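Local coordinates for 6-pyruvoyl tetrahydrobiopterin synthase (Plasmodium vivax, PDB 3LX3), which belongs to the 6-pyruvoyl tetrahydropterin synthase family and forms a six-chain assembly that holds zinc ions and 2-amino-1,5-dihydropteridine-4,6-dione, at residues K75-K80 / E147-P152; H87-P92 / Y117-R122; N99-E102 / F107-T110. All blocks are in the same frame, centred on the assembly; numbering follows the deposited sequence.

Interaction 1 joins helix 71-85 to the end of helix 134-149, and its centre lies 32 Å from that of interaction 3, on the opposite side of the chain's centre. In sequence, interaction 1 spans interaction 2, which in turn spans interaction 3. Interactions 2 and 3 lie on the same side, their centres 10 Å apart, and both reach the three-stranded sheet 98-103, 106-111, 116-120. F119 O lies 2.8 Å from F107 N, a probable hydrogen bond, and L91 CD1, from strand 89-92, packs 3.4 Å from I109 CD1. In interaction 2 the F89 side chain is about 10 Å from a zinc ion; in interaction 1 the I149 side chain is about 12 Å from a bound 2-amino-1,5-dihydropteridine-4,6-dione.

Interaction 1: K75-K80 / E147-P152; sequences KEKVRK and EEIDLP
A helix-to-helix contact over the antiparallel sheet brings K77 and K80, one turn apart on helix 71-85, against E148 and I149 at the C-terminal end of helix 134-149. K80 NZ donates to E148 OE1 at 3.0 Å in a salt bridge, reaching the oxygen on its syn side and 18° out of the carboxylate plane. The lysine is fully extended beyond CG, whereas E148 is bent at chi2 (-81°), which folds its carboxylate across the lysine chain at about a right angle; K80 CD consequently lies 3.5 Å from E148 OE1. The same carboxylate has a weak second partner in Q84 through OE2.

K77 works mainly through its carbons. Its chain bends at chi2 (-54°) and passes the last turn of the neighbouring helix, with CE 3.5 Å from E148 O and CB 3.6 Å from I149 CG1. Both helices lie against the antiparallel sheet of this family's fold: V78 and I149 each touch L56 on strand 48-61, so the buried side of the contact is apolar and the K80-E148 salt bridge lies on the more exposed side. One water ties the polar groups together, accepting from K77 NZ at 2.7 Å and donating to E148 O and, at 2.6 Å, to E148 OE1. That oxygen thus receives both the ammonium of K80 and the water, which probably favours a charged carboxylate.

Interaction 2: H87-P92 / Y117-R122; sequences HHFILP and YSFPKR
F119 meets F89, and R122 meets H88, where strand 116-120, the outermost strand, within this chain, of a three-stranded antiparallel sheet, runs past the short parallel pair 89-92 and 124-127. Within the 117-122 segment Y117 comes first, followed by S118; the Y117 ring stacks on F37 of the same chain, its hydroxyl bonds D123 of a third subunit, and the S118 backbone bonds to that same neighbouring subunit, placing this end of the strand at a subunit boundary.

F119 supplies the apolar centre of the contact. Its CE2 stands 3.4 Å above the plane of the F89 ring, over the middle, and its distances to the six ring carbons of F89 all fall between 3.6 and 3.8 Å, as expected for an atom near the ring axis. The centroids are 4.5 Å apart and the planes make 48°, so the pair is oblique and fits neither a stack nor an edge-to-face contact. F89 CG is anti to its own backbone N (chi1 175°), which sets the F89 ring under F119 CE2, and L91 CD1 meets the edge of the F89 ring in its plane. C124 touches both phenylalanines, and I109 packs on F89, so the pair joins the two sheets.

After P120, the chain turns into a 3-10 segment at K121. R122 takes part through its carbonyl: R122 O lies at the edge of the H88 imidazole, near its plane, 3.4 Å from CD2. H88 ND1 is engaged by L85 O, and a water donates to R122 O at 2.7 Å while lying 3.2 Å from H88 NE2.

Interaction 3: N99-E102 / F107-T110; sequences NIQE and FKIT
The F107 ring has Q101 O at its edge, near the ring plane, with the oxygen 4.0 Å from F107 CD1. I100 and E102 approach the same ring obliquely: I100 CG2 is 4.1 Å from CD1, and E102 CG, in one of the two conformers modelled for that residue, is the same distance from CE1. The E102 carboxylate also has a weak, long ion pair with K121, doubtful for the same reason.

These side chains sit on a beta hairpin, strands 98-103 and 106-111, whose short segments run at 156° to each other with axes 4.6 Å apart. N99 with T110 and Q101 with K108 are the hydrogen-bonded pairs, each closed by two bonds; Q101 N to K108 O, at 2.7 Å, is nearly straight (170°). I100 with I109 and E102 with F107 are the non-hydrogen-bonded pairs. Their side chains share one face, where I100, F107 and I109 all pack on L91 of strand 89-92. On the other face, beside the extended chain of K108, a water lies 3.0 Å from N99 O and 2.7 Å from T110 OG1.

Interaction 1: K75-K80 / E147-P152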
ATOM      1  N   LYS A  75     -15.870  -9.736 -10.092  1.00 20.94           N
ATOM      2  CA  LYS A  75     -15.128  -8.606 -10.585  1.00 21.47           C
ATOM      3  C   LYS A  75     -15.859  -7.920 -11.735  1.00 21.85           C
ATOM      4  O   LYS A  75     -15.890  -6.690 -11.804  1.00 22.84           O
ATOM      5  CB  LYS A  75     -13.740  -9.026 -11.012  1.00 25.07           C
ATOM      6  CG  LYS A  75     -12.811  -9.403  -9.840  1.00 30.20           C
ATOM      7  CD  LYS A  75     -11.403  -9.721 -10.344  1.00 33.51           C
ATOM      8  CE  LYS A  75     -10.349  -9.572  -9.250  1.00 40.61           C
ATOM      9  NZ  LYS A  75      -8.971 -10.042  -9.708  1.00 37.35           N
ATOM     10  N   GLU A  76     -16.402  -8.730 -12.641  1.00 23.17           N
ATOM     11  CA  GLU A  76     -17.107  -8.204 -13.824  1.00 24.46           C
ATOM     12  C   GLU A  76     -18.266  -7.326 -13.386  1.00 25.70           C
ATOM     13  O   GLU A  76     -18.424  -6.209 -13.880  1.00 24.50           O
ATOM     14  CB  GLU A  76     -17.607  -9.346 -14.705  1.00 29.15           C
ATOM     15  CG  GLU A  76     -18.417  -8.904 -15.905  1.00 38.70           C
ATOM     16  CD  GLU A  76     -18.945 -10.082 -16.688  1.00 51.24           C
ATOM     17  OE1 GLU A  76     -18.181 -11.055 -16.874  1.00 55.63           O
ATOM     18  OE2 GLU A  76     -20.124 -10.035 -17.104  1.00 57.40           O
ATOM     19  N   LYS A  77     -19.039  -7.832 -12.421  1.00 24.44           N
ATOM     20  CA  LYS A  77     -20.233  -7.120 -11.963  1.00 25.06           C
ATOM     21  C   LYS A  77     -19.897  -5.894 -11.121  1.00 24.55           C
ATOM     22  O   LYS A  77     -20.545  -4.846 -11.301  1.00 24.34           O
ATOM     23  CB  LYS A  77     -21.189  -8.038 -11.227  1.00 26.19           C
ATOM     24  CG  LYS A  77     -21.686  -9.197 -12.090  1.00 29.08           C
ATOM     25  CD  LYS A  77     -22.307  -8.761 -13.413  1.00 35.00           C
ATOM     26  CE  LYS A  77     -22.781  -9.976 -14.207  1.00 37.18           C
ATOM     27  NZ  LYS A  77     -23.181  -9.523 -15.554  1.00 44.28           N
ATOM     28  N   VAL A  78     -18.871  -5.961 -10.254  1.00 21.63           N
ATOM     29  CA  VAL A  78     -18.423  -4.744  -9.534  1.00 21.30           C
ATOM     30  C   VAL A  78     -17.935  -3.668 -10.523  1.00 23.66           C
ATOM     31  O   VAL A  78     -18.292  -2.501 -10.401  1.00 22.89           O
ATOM     32  CB  VAL A  78     -17.334  -5.034  -8.469  1.00 22.06           C
ATOM     33  CG1 VAL A  78     -16.797  -3.722  -7.852  1.00 23.79           C
ATOM     34  CG2 VAL A  78     -17.890  -6.008  -7.374  1.00 22.96           C
ATOM     35  N   ARG A  79     -17.143  -4.059 -11.520  1.00 21.97           N
ATOM     36  CA  ARG A  79     -16.669  -3.087 -12.510  0.60 23.35           C
ATOM     37  C   ARG A  79     -17.854  -2.454 -13.245  1.00 23.61           C
ATOM     38  O   ARG A  79     -17.855  -1.257 -13.488  1.00 22.74           O
ATOM     39  CB  ARG A  79     -15.712  -3.721 -13.527  0.60 25.32           C
ATOM     40  CG  ARG A  79     -14.357  -4.153 -12.964  0.60 28.00           C
ATOM     41  CD  ARG A  79     -13.423  -4.755 -14.045  0.60 33.77           C
ATOM     42  NE  ARG A  79     -14.128  -5.280 -15.231  0.60 41.07           N
ATOM     43  CZ  ARG A  79     -14.230  -6.564 -15.610  0.60 40.67           C
ATOM     44  NH1 ARG A  79     -13.683  -7.583 -14.915  0.60 32.38           N
ATOM     45  NH2 ARG A  79     -14.911  -6.834 -16.726  0.60 41.56           N
ATOM     46  N   LYS A  80     -18.843  -3.259 -13.614  1.00 23.62           N
ATOM     47  CA  LYS A  80     -20.024  -2.750 -14.325  1.00 22.98           C
ATOM     48  C   LYS A  80     -20.753  -1.660 -13.512  1.00 24.84           C
ATOM     49  O   LYS A  80     -21.082  -0.580 -14.041  1.00 23.68           O
ATOM     50  CB  LYS A  80     -20.979  -3.901 -14.646  1.00 25.41           C
ATOM     51  CG  LYS A  80     -22.209  -3.452 -15.414  1.00 29.47           C
ATOM     52  CD  LYS A  80     -23.100  -4.627 -15.805  1.00 34.75           C
ATOM     53  CE  LYS A  80     -24.207  -4.136 -16.739  1.00 39.87           C
ATOM     54  NZ  LYS A  80     -25.321  -5.112 -16.866  1.00 46.18           N
ATOM     55  N   GLU A 147     -28.531  -7.140  -7.595  1.00 25.63           N
ATOM     56  CA  GLU A 147     -29.326  -7.211  -8.833  1.00 28.79           C
ATOM     57  C   GLU A 147     -28.506  -7.668 -10.042  1.00 29.29           C
ATOM     58  O   GLU A 147     -28.956  -8.488 -10.846  1.00 30.54           O
ATOM     59  CB  GLU A 147     -30.000  -5.865  -9.153  1.00 32.13           C
ATOM     60  CG  GLU A 147     -31.130  -5.471  -8.212  1.00 43.69           C
ATOM     61  CD  GLU A 147     -32.020  -4.345  -8.777  1.00 53.89           C
ATOM     62  OE1 GLU A 147     -32.207  -4.281 -10.017  1.00 59.78           O
ATOM     63  OE2 GLU A 147     -32.546  -3.544  -7.973  1.00 57.85           O
ATOM     64  N   GLU A 148     -27.296  -7.136 -10.160  1.00 26.99           N
ATOM     65  CA  GLU A 148     -26.434  -7.428 -11.313  1.00 27.83           C
ATOM     66  C   GLU A 148     -25.855  -8.827 -11.303  1.00 29.23           C
ATOM     67  O   GLU A 148     -25.758  -9.456 -12.370  1.00 29.85           O
ATOM     68  CB  GLU A 148     -25.287  -6.416 -11.408  1.00 27.74           C
ATOM     69  CG  GLU A 148     -25.745  -5.007 -11.751  1.00 33.87           C
ATOM     70  CD  GLU A 148     -25.995  -4.784 -13.233  1.00 37.21           C
ATOM     71  OE1 GLU A 148     -25.858  -5.732 -14.032  1.00 37.06           O
ATOM     72  OE2 GLU A 148     -26.298  -3.617 -13.584  1.00 47.54           O
ATOM     73  N   ILE A 149     -25.441  -9.310 -10.133  1.00 27.43           N
ATOM     74  CA  ILE A 149     -24.973 -10.709 -10.016  1.00 25.67           C
ATOM     75  C   ILE A 149     -26.135 -11.689 -10.122  1.00 29.19           C
ATOM     76  O   ILE A 149     -25.967 -12.791 -10.683  1.00 30.43           O
ATOM     77  CB  ILE A 149     -24.137 -10.936  -8.732  1.00 24.88           C
ATOM     78  CG1 ILE A 149     -22.932  -9.995  -8.725  1.00 25.78           C
ATOM     79  CG2 ILE A 149     -23.648 -12.419  -8.647  1.00 25.92           C
ATOM     80  CD1 ILE A 149     -22.183  -9.861  -7.367  1.00 26.22           C
ATOM     81  N   ASP A 150     -27.284 -11.251  -9.597  1.00 29.27           N
ATOM     82  CA  ASP A 150     -28.591 -11.921  -9.630  1.00 30.58           C
ATOM     83  C   ASP A 150     -28.806 -12.739  -8.360  1.00 29.91           C
ATOM     84  O   ASP A 150     -28.007 -13.624  -8.048  1.00 29.97           O
ATOM     85  CB  ASP A 150     -28.755 -12.827 -10.854  1.00 32.21           C
ATOM     86  CG  ASP A 150     -30.153 -13.394 -10.965  1.00 39.12           C
ATOM     87  OD1 ASP A 150     -31.123 -12.629 -11.243  1.00 38.30           O
ATOM     88  OD2 ASP A 150     -30.282 -14.611 -10.751  1.00 40.02           O
ATOM     89  N   LEU A 151     -29.883 -12.450  -7.636  1.00 28.81           N
ATOM     90  CA  LEU A 151     -30.088 -13.071  -6.342  1.00 29.60           C
ATOM     91  C   LEU A 151     -30.309 -14.577  -6.469  1.00 29.88           C
ATOM     92  O   LEU A 151     -29.693 -15.334  -5.710  1.00 29.50           O
ATOM     93  CB  LEU A 151     -31.236 -12.386  -5.581  1.00 29.37           C
ATOM     94  CG  LEU A 151     -31.626 -12.998  -4.249  1.00 31.91           C
ATOM     95  CD1 LEU A 151     -30.478 -12.902  -3.256  1.00 32.30           C
ATOM     96  CD2 LEU A 151     -32.894 -12.278  -3.726  1.00 34.78           C
ATOM     97  N   PRO A 152     -31.148 -15.039  -7.429  1.00 29.25           N
ATOM     98  CA  PRO A 152     -31.257 -16.494  -7.561  1.00 29.86           C
ATOM     99  C   PRO A 152     -29.951 -17.193  -7.889  1.00 29.52           C
ATOM    100  O   PRO A 152     -29.701 -18.277  -7.388  1.00 29.39           O
ATOM    101  CB  PRO A 152     -32.267 -16.684  -8.712  1.00 32.02           C
ATOM    102  CG  PRO A 152     -33.093 -15.490  -8.671  1.00 34.24           C
ATOM    103  CD  PRO A 152     -32.238 -14.344  -8.140  1.00 33.02           C
TER
HETATM  104  O   HOH W   1     -25.463  -8.220 -14.834  1.00 45.61           O

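Interaction 2: H87-P92 / Y117-R122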
ATOM      1  N   HIS A  87     -17.145   9.123 -13.478  1.00 18.16           N
ATOM      2  CA  HIS A  87     -17.017  10.284 -14.367  1.00 18.05           C
ATOM      3  C   HIS A  87     -18.300  11.079 -14.452  1.00 17.63           C
ATOM      4  O   HIS A  87     -18.676  11.577 -15.481  1.00 22.07           O
ATOM      5  CB  HIS A  87     -16.511   9.959 -15.774  1.00 19.35           C
ATOM      6  CG  HIS A  87     -15.076  10.283 -15.947  1.00 27.41           C
ATOM      7  ND1 HIS A  87     -14.622  11.262 -16.801  1.00 40.28           N
ATOM      8  CD2 HIS A  87     -13.991   9.799 -15.300  1.00 33.01           C
ATOM      9  CE1 HIS A  87     -13.308  11.333 -16.707  1.00 38.88           C
ATOM     10  NE2 HIS A  87     -12.900  10.459 -15.806  1.00 42.80           N
ATOM     11  N   HIS A  88     -18.971  11.235 -13.337  1.00 16.59           N
ATOM     12  CA  HIS A  88     -20.158  12.078 -13.235  1.00 15.77           C
ATOM     13  C   HIS A  88     -20.239  12.787 -11.907  1.00 15.65           C
ATOM     14  O   HIS A  88     -19.540  12.457 -10.930  1.00 15.88           O
ATOM     15  CB  HIS A  88     -21.443  11.210 -13.281  1.00 15.62           C
ATOM     16  CG  HIS A  88     -21.648  10.502 -14.551  1.00 17.80           C
ATOM     17  ND1 HIS A  88     -21.218   9.207 -14.737  1.00 23.48           N
ATOM     18  CD2 HIS A  88     -22.234  10.881 -15.705  1.00 21.76           C
ATOM     19  CE1 HIS A  88     -21.541   8.814 -15.957  1.00 31.77           C
ATOM     20  NE2 HIS A  88     -22.165   9.806 -16.570  1.00 28.95           N
ATOM     21  N   PHE A  89     -21.152  13.751 -11.843  1.00 14.43           N
ATOM     22  CA  PHE A  89     -21.644  14.304 -10.608  1.00 13.62           C
ATOM     23  C   PHE A  89     -22.725  13.386 -10.027  1.00 15.33           C
ATOM     24  O   PHE A  89     -23.688  13.059 -10.747  1.00 15.77           O
ATOM     25  CB  PHE A  89     -22.194  15.733 -10.792  1.00 15.59           C
ATOM     26  CG  PHE A  89     -22.827  16.308  -9.561  1.00 15.51           C
ATOM     27  CD1 PHE A  89     -22.076  16.902  -8.588  1.00 15.45           C
ATOM     28  CD2 PHE A  89     -24.219  16.295  -9.390  1.00 17.00           C
ATOM     29  CE1 PHE A  89     -22.641  17.425  -7.491  1.00 17.01           C
ATOM     30  CE2 PHE A  89     -24.800  16.827  -8.285  1.00 16.69           C
ATOM     31  CZ  PHE A  89     -24.034  17.384  -7.319  1.00 16.19           C
ATOM     32  N   ILE A  90     -22.601  13.005  -8.756  1.00 15.91           N
ATOM     33  CA  ILE A  90     -23.593  12.174  -8.095  1.00 14.29           C
ATOM     34  C   ILE A  90     -24.720  13.030  -7.570  1.00 15.21           C
ATOM     35  O   ILE A  90     -24.526  13.849  -6.667  1.00 15.91           O
ATOM     36  CB  ILE A  90     -22.966  11.362  -6.960  1.00 15.87           C
ATOM     37  CG1 ILE A  90     -21.924  10.390  -7.544  1.00 15.45           C
ATOM     38  CG2 ILE A  90     -24.052  10.616  -6.191  1.00 17.69           C
ATOM     39  CD1 ILE A  90     -21.069   9.742  -6.447  1.00 19.76           C
ATOM     40  N   LEU A  91     -25.914  12.849  -8.135  1.00 16.56           N
ATOM     41  CA  LEU A  91     -27.069  13.698  -7.823  1.00 16.20           C
ATOM     42  C   LEU A  91     -28.040  12.897  -6.954  1.00 18.65           C
ATOM     43  O   LEU A  91     -28.665  11.959  -7.441  1.00 17.75           O
ATOM     44  CB  LEU A  91     -27.751  14.185  -9.104  1.00 17.03           C
ATOM     45  CG  LEU A  91     -28.901  15.167  -8.974  1.00 20.36           C
ATOM     46  CD1 LEU A  91     -28.537  16.362  -8.223  1.00 25.86           C
ATOM     47  CD2 LEU A  91     -29.381  15.527 -10.418  1.00 23.83           C
ATOM     48  N   PRO A  92     -28.158  13.275  -5.669  1.00 16.88           N
ATOM     49  CA  PRO A  92     -29.075  12.562  -4.793  1.00 18.14           C
ATOM     50  C   PRO A  92     -30.471  13.025  -4.993  1.00 23.50           C
ATOM     51  O   PRO A  92     -30.862  14.060  -4.415  1.00 25.51           O
ATOM     52  CB  PRO A  92     -28.537  12.922  -3.391  1.00 22.87           C
ATOM     53  CG  PRO A  92     -27.904  14.173  -3.525  1.00 20.20           C
ATOM     54  CD  PRO A  92     -27.407  14.310  -4.940  1.00 19.17           C
ATOM     55  N   TYR A 117     -26.371  25.754  -8.486  1.00 15.53           N
ATOM     56  CA  TYR A 117     -25.501  25.016  -9.395  1.00 14.93           C
ATOM     57  C   TYR A 117     -26.272  24.682 -10.645  1.00 15.17           C
ATOM     58  O   TYR A 117     -27.509  24.468 -10.596  1.00 16.43           O
ATOM     59  CB  TYR A 117     -25.101  23.662  -8.734  1.00 13.90           C
ATOM     60  CG  TYR A 117     -24.351  23.822  -7.445  1.00 13.97           C
ATOM     61  CD1 TYR A 117     -22.971  23.738  -7.389  1.00 14.71           C
ATOM     62  CD2 TYR A 117     -25.030  24.080  -6.277  1.00 17.39           C
ATOM     63  CE1 TYR A 117     -22.313  23.916  -6.192  1.00 16.91           C
ATOM     64  CE2 TYR A 117     -24.371  24.265  -5.092  1.00 19.89           C
ATOM     65  CZ  TYR A 117     -22.990  24.191  -5.062  1.00 18.47           C
ATOM     66  OH  TYR A 117     -22.339  24.402  -3.852  1.00 21.22           O
ATOM     67  N   SER A 118     -25.580  24.503 -11.752  1.00 14.65           N
ATOM     68  CA  SER A 118     -26.223  23.960 -12.939  1.00 15.72           C
ATOM     69  C   SER A 118     -25.229  23.092 -13.696  1.00 15.50           C
ATOM     70  O   SER A 118     -24.083  23.481 -13.890  1.00 15.60           O
ATOM     71  CB  SER A 118     -26.695  25.084 -13.835  1.00 19.04           C
ATOM     72  OG  SER A 118     -27.395  24.533 -14.955  1.00 20.75           O
ATOM     73  N   PHE A 119     -25.677  21.887 -14.058  1.00 15.68           N
ATOM     74  CA  PHE A 119     -24.834  20.947 -14.775  1.00 15.46           C
ATOM     75  C   PHE A 119     -25.622  20.312 -15.906  1.00 15.12           C
ATOM     76  O   PHE A 119     -26.801  20.082 -15.763  1.00 14.86           O
ATOM     77  CB  PHE A 119     -24.434  19.750 -13.863  1.00 17.53           C
ATOM     78  CG  PHE A 119     -23.925  20.090 -12.474  1.00 18.96           C
ATOM     79  CD1 PHE A 119     -22.916  20.992 -12.297  1.00 24.47           C
ATOM     80  CD2 PHE A 119     -24.459  19.519 -11.351  1.00 28.25           C
ATOM     81  CE1 PHE A 119     -22.437  21.284 -10.998  1.00 26.88           C
ATOM     82  CE2 PHE A 119     -23.934  19.862 -10.067  1.00 23.22           C
ATOM     83  CZ  PHE A 119     -22.919  20.662  -9.958  1.00 20.75           C
ATOM     84  N   PRO A 120     -24.962  19.999 -17.048  1.00 15.81           N
ATOM     85  CA  PRO A 120     -25.665  19.213 -18.017  1.00 15.04           C
ATOM     86  C   PRO A 120     -26.212  17.917 -17.402  1.00 14.16           C
ATOM     87  O   PRO A 120     -25.532  17.294 -16.595  1.00 15.68           O
ATOM     88  CB  PRO A 120     -24.594  18.868 -19.037  1.00 17.09           C
ATOM     89  CG  PRO A 120     -23.534  19.951 -18.867  1.00 17.38           C
ATOM     90  CD  PRO A 120     -23.562  20.208 -17.407  1.00 16.48           C
ATOM     91  N   LYS A 121     -27.417  17.525 -17.771  1.00 14.94           N
ATOM     92  CA  LYS A 121     -28.028  16.294 -17.239  1.00 14.70           C
ATOM     93  C   LYS A 121     -27.137  15.096 -17.470  1.00 16.47           C
ATOM     94  O   LYS A 121     -27.018  14.239 -16.609  1.00 18.36           O
ATOM     95  CB  LYS A 121     -29.402  16.045 -17.874  1.00 16.91           C
ATOM     96  CG  LYS A 121     -30.486  17.025 -17.492  1.00 17.96           C
ATOM     97  CD  LYS A 121     -31.764  16.757 -18.295  1.00 19.94           C
ATOM     98  CE  LYS A 121     -32.844  17.760 -18.047  1.00 20.19           C
ATOM     99  NZ  LYS A 121     -34.049  17.383 -18.950  1.00 20.86           N
ATOM    100  N   ARG A 122     -26.485  15.054 -18.639  1.00 17.74           N
ATOM    101  CA  ARG A 122     -25.635  13.911 -19.009  0.60 18.15           C
ATOM    102  C   ARG A 122     -24.369  13.817 -18.166  1.00 17.60           C
ATOM    103  O   ARG A 122     -23.739  12.753 -18.126  1.00 19.16           O
ATOM    104  CB  ARG A 122     -25.270  13.956 -20.486  0.60 22.48           C
ATOM    105  CG  ARG A 122     -24.426  15.108 -20.936  0.60 25.13           C
ATOM    106  CD  ARG A 122     -24.048  14.966 -22.425  0.60 35.34           C
ATOM    107  NE  ARG A 122     -23.325  13.708 -22.622  0.60 38.05           N
ATOM    108  CZ  ARG A 122     -22.003  13.547 -22.540  0.60 40.79           C
ATOM    109  NH1 ARG A 122     -21.480  12.341 -22.712  0.60 46.36           N
ATOM    110  NH2 ARG A 122     -21.196  14.574 -22.322  0.60 39.93           N
TER
HETATM  111  O   HOH W   2     -22.418  10.862 -19.561  1.00 42.31           O

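Interaction 3: N99-E102 / F107-T110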
ATOM      1  N   ASN A  99     -33.325  21.675  -4.053  1.00 18.47           N
ATOM      2  CA  ASN A  99     -34.358  21.879  -5.071  1.00 18.37           C
ATOM      3  C   ASN A  99     -33.756  21.568  -6.410  1.00 19.40           C
ATOM      4  O   ASN A  99     -32.843  22.243  -6.856  1.00 19.51           O
ATOM      5  CB  ASN A  99     -34.850  23.329  -4.996  1.00 20.84           C
ATOM      6  CG  ASN A  99     -35.956  23.642  -5.945  1.00 28.51           C
ATOM      7  OD1 ASN A  99     -35.899  23.297  -7.107  1.00 29.79           O
ATOM      8  ND2 ASN A  99     -36.951  24.386  -5.464  1.00 39.72           N
ATOM      9  N   ILE A 100     -34.193  20.490  -7.039  1.00 18.41           N
ATOM     10  CA  ILE A 100     -33.560  19.949  -8.248  1.00 18.55           C
ATOM     11  C   ILE A 100     -34.505  20.274  -9.397  1.00 20.27           C
ATOM     12  O   ILE A 100     -35.632  19.768  -9.420  1.00 21.69           O
ATOM     13  CB  ILE A 100     -33.297  18.423  -8.142  1.00 20.11           C
ATOM     14  CG1 ILE A 100     -32.387  18.128  -6.939  1.00 24.75           C
ATOM     15  CG2 ILE A 100     -32.732  17.903  -9.485  1.00 24.90           C
ATOM     16  CD1 ILE A 100     -32.175  16.627  -6.604  1.00 34.80           C
ATOM     17  N   GLN A 101     -34.095  21.171 -10.287  1.00 20.80           N
ATOM     18  CA  GLN A 101     -34.941  21.668 -11.399  1.00 20.63           C
ATOM     19  C   GLN A 101     -34.365  21.160 -12.722  1.00 23.27           C
ATOM     20  O   GLN A 101     -33.142  21.054 -12.869  1.00 22.85           O
ATOM     21  CB  GLN A 101     -34.993  23.232 -11.406  0.50 19.15           C
ATOM     22  CG  GLN A 101     -35.944  23.934 -12.478  0.50 18.70           C
ATOM     23  CD  GLN A 101     -35.976  25.510 -12.461  0.50 18.94           C
ATOM     24  OE1 GLN A 101     -35.539  26.136 -11.506  0.50 27.40           O
ATOM     25  NE2 GLN A 101     -36.538  26.118 -13.498  0.50 20.74           N
ATOM     26  N   GLU A 102     -35.220  20.820 -13.675  1.00 19.30           N
ATOM     27  CA  GLU A 102     -34.799  20.548 -15.041  0.50 19.64           C
ATOM     28  C   GLU A 102     -34.911  21.816 -15.849  1.00 18.69           C
ATOM     29  O   GLU A 102     -35.999  22.367 -15.971  1.00 22.18           O
ATOM     30  CB  GLU A 102     -35.726  19.556 -15.680  0.50 23.44           C
ATOM     31  CG  GLU A 102     -35.729  18.226 -15.067  0.50 26.18           C
ATOM     32  CD  GLU A 102     -36.643  17.347 -15.858  0.50 30.05           C
ATOM     33  OE1 GLU A 102     -37.845  17.626 -15.831  0.50 27.27           O
ATOM     34  OE2 GLU A 102     -36.149  16.447 -16.559  0.50 33.84           O
ATOM     35  N   PHE A 107     -29.553  20.072 -15.165  1.00 15.99           N
ATOM     36  CA  PHE A 107     -30.143  20.083 -13.820  1.00 16.06           C
ATOM     37  C   PHE A 107     -29.625  21.311 -13.113  1.00 16.99           C
ATOM     38  O   PHE A 107     -28.393  21.554 -13.071  1.00 17.23           O
ATOM     39  CB  PHE A 107     -29.753  18.852 -13.008  1.00 16.60           C
ATOM     40  CG  PHE A 107     -30.389  17.551 -13.466  1.00 16.36           C
ATOM     41  CD1 PHE A 107     -31.771  17.380 -13.463  1.00 20.35           C
ATOM     42  CD2 PHE A 107     -29.596  16.496 -13.889  1.00 19.23           C
ATOM     43  CE1 PHE A 107     -32.335  16.185 -13.865  1.00 21.85           C
ATOM     44  CE2 PHE A 107     -30.158  15.312 -14.304  1.00 17.89           C
ATOM     45  CZ  PHE A 107     -31.530  15.174 -14.307  1.00 20.63           C
ATOM     46  N   LYS A 108     -30.563  22.076 -12.560  1.00 17.41           N
ATOM     47  CA  LYS A 108     -30.244  23.232 -11.725  1.00 17.36           C
ATOM     48  C   LYS A 108     -30.580  22.865 -10.277  1.00 18.68           C
ATOM     49  O   LYS A 108     -31.676  22.411  -9.973  1.00 21.49           O
ATOM     50  CB  LYS A 108     -30.988  24.473 -12.195  1.00 18.82           C
ATOM     51  CG  LYS A 108     -30.840  25.692 -11.278  1.00 22.26           C
ATOM     52  CD  LYS A 108     -31.637  26.840 -11.824  1.00 30.57           C
ATOM     53  CE  LYS A 108     -31.563  28.016 -10.895  1.00 34.81           C
ATOM     54  NZ  LYS A 108     -32.362  29.167 -11.431  1.00 39.70           N
ATOM     55  N   ILE A 109     -29.627  23.045  -9.384  1.00 16.18           N
ATOM     56  CA  ILE A 109     -29.766  22.666  -8.000  1.00 16.18           C
ATOM     57  C   ILE A 109     -29.683  23.919  -7.156  1.00 17.82           C
ATOM     58  O   ILE A 109     -28.711  24.652  -7.261  1.00 19.37           O
ATOM     59  CB  ILE A 109     -28.636  21.727  -7.546  1.00 17.59           C
ATOM     60  CG1 ILE A 109     -28.588  20.484  -8.440  1.00 21.78           C
ATOM     61  CG2 ILE A 109     -28.832  21.314  -6.055  1.00 20.89           C
ATOM     62  CD1 ILE A 109     -27.422  19.558  -8.107  1.00 29.05           C
ATOM     63  N   THR A 110     -30.712  24.178  -6.354  1.00 16.92           N
ATOM     64  CA  THR A 110     -30.739  25.322  -5.460  1.00 16.37           C
ATOM     65  C   THR A 110     -30.738  24.814  -4.020  1.00 21.02           C
ATOM     66  O   THR A 110     -31.514  23.922  -3.651  1.00 19.28           O
ATOM     67  CB  THR A 110     -31.934  26.212  -5.684  1.00 20.74           C
ATOM     68  OG1 THR A 110     -31.988  26.613  -7.067  1.00 23.07           O
ATOM     69  CG2 THR A 110     -31.846  27.461  -4.806  1.00 23.89           C
TER
HETATM   70  O   HOH W   3     -33.240  24.706  -8.524  1.00 22.86           O